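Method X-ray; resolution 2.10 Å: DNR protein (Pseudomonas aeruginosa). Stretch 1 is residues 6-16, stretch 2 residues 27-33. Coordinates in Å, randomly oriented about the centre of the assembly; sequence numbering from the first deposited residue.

Stretch 1 (6-16) FQRVHQQLLQS
Stretch 2 27-33: QLQELLA

Helix dominates both stretches, which belong to one chain. Stretch 1 is helical from Phe6 onward; from Phe6 to Leu14 phi runs from -52° to -77° and psi from -27° to -59°, with i to i+4 bonds such as Gln11 N to Gln7 O at 2.9 Å and Leu14 N to His10 O at 3.1 Å. Gln15 N still bonds Gln11 O at 2.9 Å, and Ser16 OG (chi1 p) donates to Leu13 O at 2.6 Å. Residues 27-33 continue a helix that begins earlier in the chain; its bonds include Leu31 N to Gln27 O at 3.1 Å and Leu32 N to Leu28 O at 2.9 Å. The two axes approach to 10.3 Å, and their N-to-C directions make an angle of 109°, so the helices cross steeply. Gln11 and Leu28 set the register, with their CA atoms 6.7 Å apart. The contact buries 390 Å² in total and contains no hydrogen bond across the stretches, so it rests on van der Waals packing.

Gln27, at the start of stretch 2, lies out of reach of stretch 1, and its side-chain amide is satisfied elsewhere in the structure. Leu28 follows with its CA-to-CB bond toward stretch 1 and rotamer t,p (chi1 -164°, chi2 40°). It loses 88 Å² to the partner, the largest share of any residue here. Its CD2 lies 3.9 Å from Gln11 O, and its CG 4.0 Å from Gln11 CG, so the leucine packs on both the backbone and the aliphatic part of that glutamine. Leu28 CD2 also meets Gln15 OE1 at 3.1 Å, a tight contact between a methyl group and a carbonyl oxygen; Gln15 reaches it with chi1 t and chi2 p. Leu28 CD1 faces Leu14 CB at 4.3 Å, a looser apolar contact.

Gln29 has its CA-to-CB bond sideways and its chi1 and chi2 both t. Its NE2 stands 3.6 Å from Gln7 NE2, a proximity of two amide nitrogens without a hydrogen bond. Gln7 has chi1 p and chi2 148°. Gln11 OE1 approaches the backbone of Gln29, 3.9 Å from its CA. Gln11 departs from the standard wells (chi1 -93°, chi2 118°), and its CA-to-CB bond points sideways while its end comes nearer stretch 2. The same OE1 lies 3.0 Å from Gln7 O, but both atoms are acceptors and no bond results.

Glu30 is out of reach, and Leu31 (t,p) is buried without touching stretch 1. One helical turn after Leu28, Leu32 again directs CA-to-CB toward stretch 1, with rotamer m,t. Its CD2 packs on Leu14 CD1 at 3.6 Å, the closer of the two apolar side-chain contacts; Leu14 is itself m,t. Leu32 CD1 lies 3.4 Å from Gln11 OE1 and 4.1 Å from His10 CB. The imidazole of His10 (chi1 m, chi2 161°) leads away, leaving its CB as the nearest point. Ala33 ends the stretch, its CB pointing sideways and making no contact.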

# COMPACT_ATOMS: atom_id res chain seq x y z
N PHE B 6 1.05 15.88 30.65
CA PHE B 6 0.08 15.24 29.78
C PHE B 6 0.69 14.58 28.53
O PHE B 6 0.10 13.64 27.98
CB PHE B 6 -1.00 16.25 29.34
CG PHE B 6 -0.50 17.28 28.35
CD1 PHE B 6 0.14 18.44 28.80
CD2 PHE B 6 -0.67 17.08 26.98
CE1 PHE B 6 0.61 19.39 27.89
CE2 PHE B 6 -0.20 18.03 26.06
CZ PHE B 6 0.43 19.19 26.51
N GLN B 7 1.84 15.08 28.08
CA GLN B 7 2.49 14.54 26.90
C GLN B 7 3.02 13.12 27.16
O GLN B 7 2.92 12.26 26.29
CB GLN B 7 3.59 15.47 26.37
CG GLN B 7 4.76 15.70 27.31
CD GLN B 7 6.05 15.93 26.56
OE1 GLN B 7 7.05 15.26 26.82
NE2 GLN B 7 6.04 16.87 25.62
N ARG B 8 3.54 12.90 28.37
CA ARG B 8 3.97 11.57 28.82
C ARG B 8 2.83 10.55 28.75
O ARG B 8 2.93 9.55 28.04
CB ARG B 8 4.56 11.63 30.23
N VAL B 9 1.74 10.82 29.47
CA VAL B 9 0.56 9.92 29.47
C VAL B 9 -0.04 9.67 28.06
O VAL B 9 -0.43 8.54 27.76
CB VAL B 9 -0.51 10.32 30.56
CG1 VAL B 9 -0.52 11.83 30.83
CG2 VAL B 9 -1.93 9.81 30.20
N HIS B 10 -0.09 10.69 27.21
CA HIS B 10 -0.64 10.49 25.85
C HIS B 10 0.32 9.70 24.96
O HIS B 10 -0.10 8.80 24.24
CB HIS B 10 -1.03 11.80 25.18
CG HIS B 10 -2.04 12.60 25.93
ND1 HIS B 10 -2.23 13.95 25.69
CD2 HIS B 10 -2.91 12.27 26.92
CE1 HIS B 10 -3.16 14.41 26.51
NE2 HIS B 10 -3.59 13.41 27.26
N GLN B 11 1.62 10.02 25.01
CA GLN B 11 2.61 9.19 24.33
C GLN B 11 2.42 7.73 24.76
O GLN B 11 2.35 6.84 23.92
CB GLN B 11 4.05 9.67 24.57
CG GLN B 11 4.59 10.65 23.50
CD GLN B 11 4.95 12.06 24.02
OE1 GLN B 11 4.25 13.04 23.75
NE2 GLN B 11 6.06 12.16 24.76
N GLN B 12 2.26 7.51 26.07
CA GLN B 12 2.10 6.18 26.66
C GLN B 12 0.96 5.31 26.09
O GLN B 12 1.19 4.15 25.76
CB GLN B 12 1.96 6.30 28.18
CG GLN B 12 2.06 4.97 28.93
CD GLN B 12 2.52 5.16 30.36
OE1 GLN B 12 3.46 5.91 30.63
NE2 GLN B 12 1.87 4.46 31.29
N LEU B 13 -0.25 5.87 25.98
CA LEU B 13 -1.40 5.09 25.46
C LEU B 13 -1.36 4.95 23.93
O LEU B 13 -1.72 3.90 23.39
CB LEU B 13 -2.75 5.62 26.00
CG LEU B 13 -3.65 6.66 25.31
CD1 LEU B 13 -5.03 6.69 25.95
CD2 LEU B 13 -3.04 8.05 25.33
N LEU B 14 -0.87 5.97 23.25
CA LEU B 14 -0.73 5.93 21.80
C LEU B 14 0.34 4.99 21.29
O LEU B 14 0.21 4.46 20.18
CB LEU B 14 -0.44 7.33 21.26
CG LEU B 14 -1.64 8.24 21.37
CD1 LEU B 14 -1.29 9.60 20.81
CD2 LEU B 14 -2.77 7.62 20.57
N GLN B 15 1.41 4.81 22.08
CA GLN B 15 2.55 4.04 21.62
C GLN B 15 2.20 2.55 21.51
O GLN B 15 2.84 1.80 20.77
CB GLN B 15 3.78 4.28 22.53
CG GLN B 15 5.10 3.84 21.92
CD GLN B 15 5.63 4.79 20.83
OE1 GLN B 15 6.29 5.79 21.12
NE2 GLN B 15 5.38 4.44 19.56
N SER B 16 1.15 2.12 22.21
CA SER B 16 0.72 0.71 22.16
C SER B 16 0.07 0.36 20.82
O SER B 16 0.18 -0.77 20.34
CB SER B 16 -0.24 0.39 23.31
OG SER B 16 -1.26 1.37 23.41
N GLN B 27 9.03 11.57 17.04
CA GLN B 27 8.00 11.63 15.99
C GLN B 27 6.59 11.64 16.56
O GLN B 27 5.72 12.35 16.05
CB GLN B 27 8.16 10.47 15.00
CG GLN B 27 9.38 10.66 14.06
CD GLN B 27 9.76 9.39 13.31
OE1 GLN B 27 9.33 8.29 13.65
NE2 GLN B 27 10.59 9.55 12.28
N LEU B 28 6.38 10.87 17.62
CA LEU B 28 5.08 10.78 18.30
C LEU B 28 4.70 12.12 18.93
O LEU B 28 3.56 12.58 18.79
CB LEU B 28 5.11 9.66 19.34
CG LEU B 28 3.77 9.16 19.89
CD1 LEU B 28 2.69 9.07 18.80
CD2 LEU B 28 3.97 7.83 20.56
N GLN B 29 5.66 12.73 19.63
CA GLN B 29 5.52 14.05 20.23
C GLN B 29 5.09 15.07 19.17
O GLN B 29 4.18 15.85 19.40
CB GLN B 29 6.87 14.45 20.87
CG GLN B 29 6.87 15.73 21.73
CD GLN B 29 8.30 16.28 22.00
OE1 GLN B 29 9.00 16.74 21.10
NE2 GLN B 29 8.71 16.24 23.27
N GLU B 30 5.74 15.04 18.01
CA GLU B 30 5.46 16.00 16.94
C GLU B 30 4.05 15.83 16.37
O GLU B 30 3.38 16.80 16.03
CB GLU B 30 6.52 15.89 15.83
CG GLU B 30 6.45 16.99 14.76
CD GLU B 30 7.60 16.96 13.75
OE1 GLU B 30 8.62 16.28 13.99
OE2 GLU B 30 7.48 17.64 12.71
N LEU B 31 3.60 14.57 16.31
CA LEU B 31 2.26 14.21 15.84
C LEU B 31 1.18 14.70 16.80
O LEU B 31 0.20 15.33 16.36
CB LEU B 31 2.17 12.69 15.63
CG LEU B 31 0.93 12.08 14.97
CD1 LEU B 31 0.59 12.75 13.63
CD2 LEU B 31 1.11 10.58 14.78
N LEU B 32 1.36 14.40 18.09
CA LEU B 32 0.54 14.98 19.17
C LEU B 32 0.49 16.50 19.17
O LEU B 32 -0.56 17.09 19.39
CB LEU B 32 0.99 14.48 20.55
CG LEU B 32 0.50 13.07 20.90
CD1 LEU B 32 1.37 12.48 21.98
CD2 LEU B 32 -0.97 13.10 21.33
N ALA B 33 1.63 17.14 18.92
CA ALA B 33 1.72 18.60 18.91
C ALA B 33 0.79 19.26 17.88
O ALA B 33 0.25 20.35 18.12
CB ALA B 33 3.19 19.04 18.71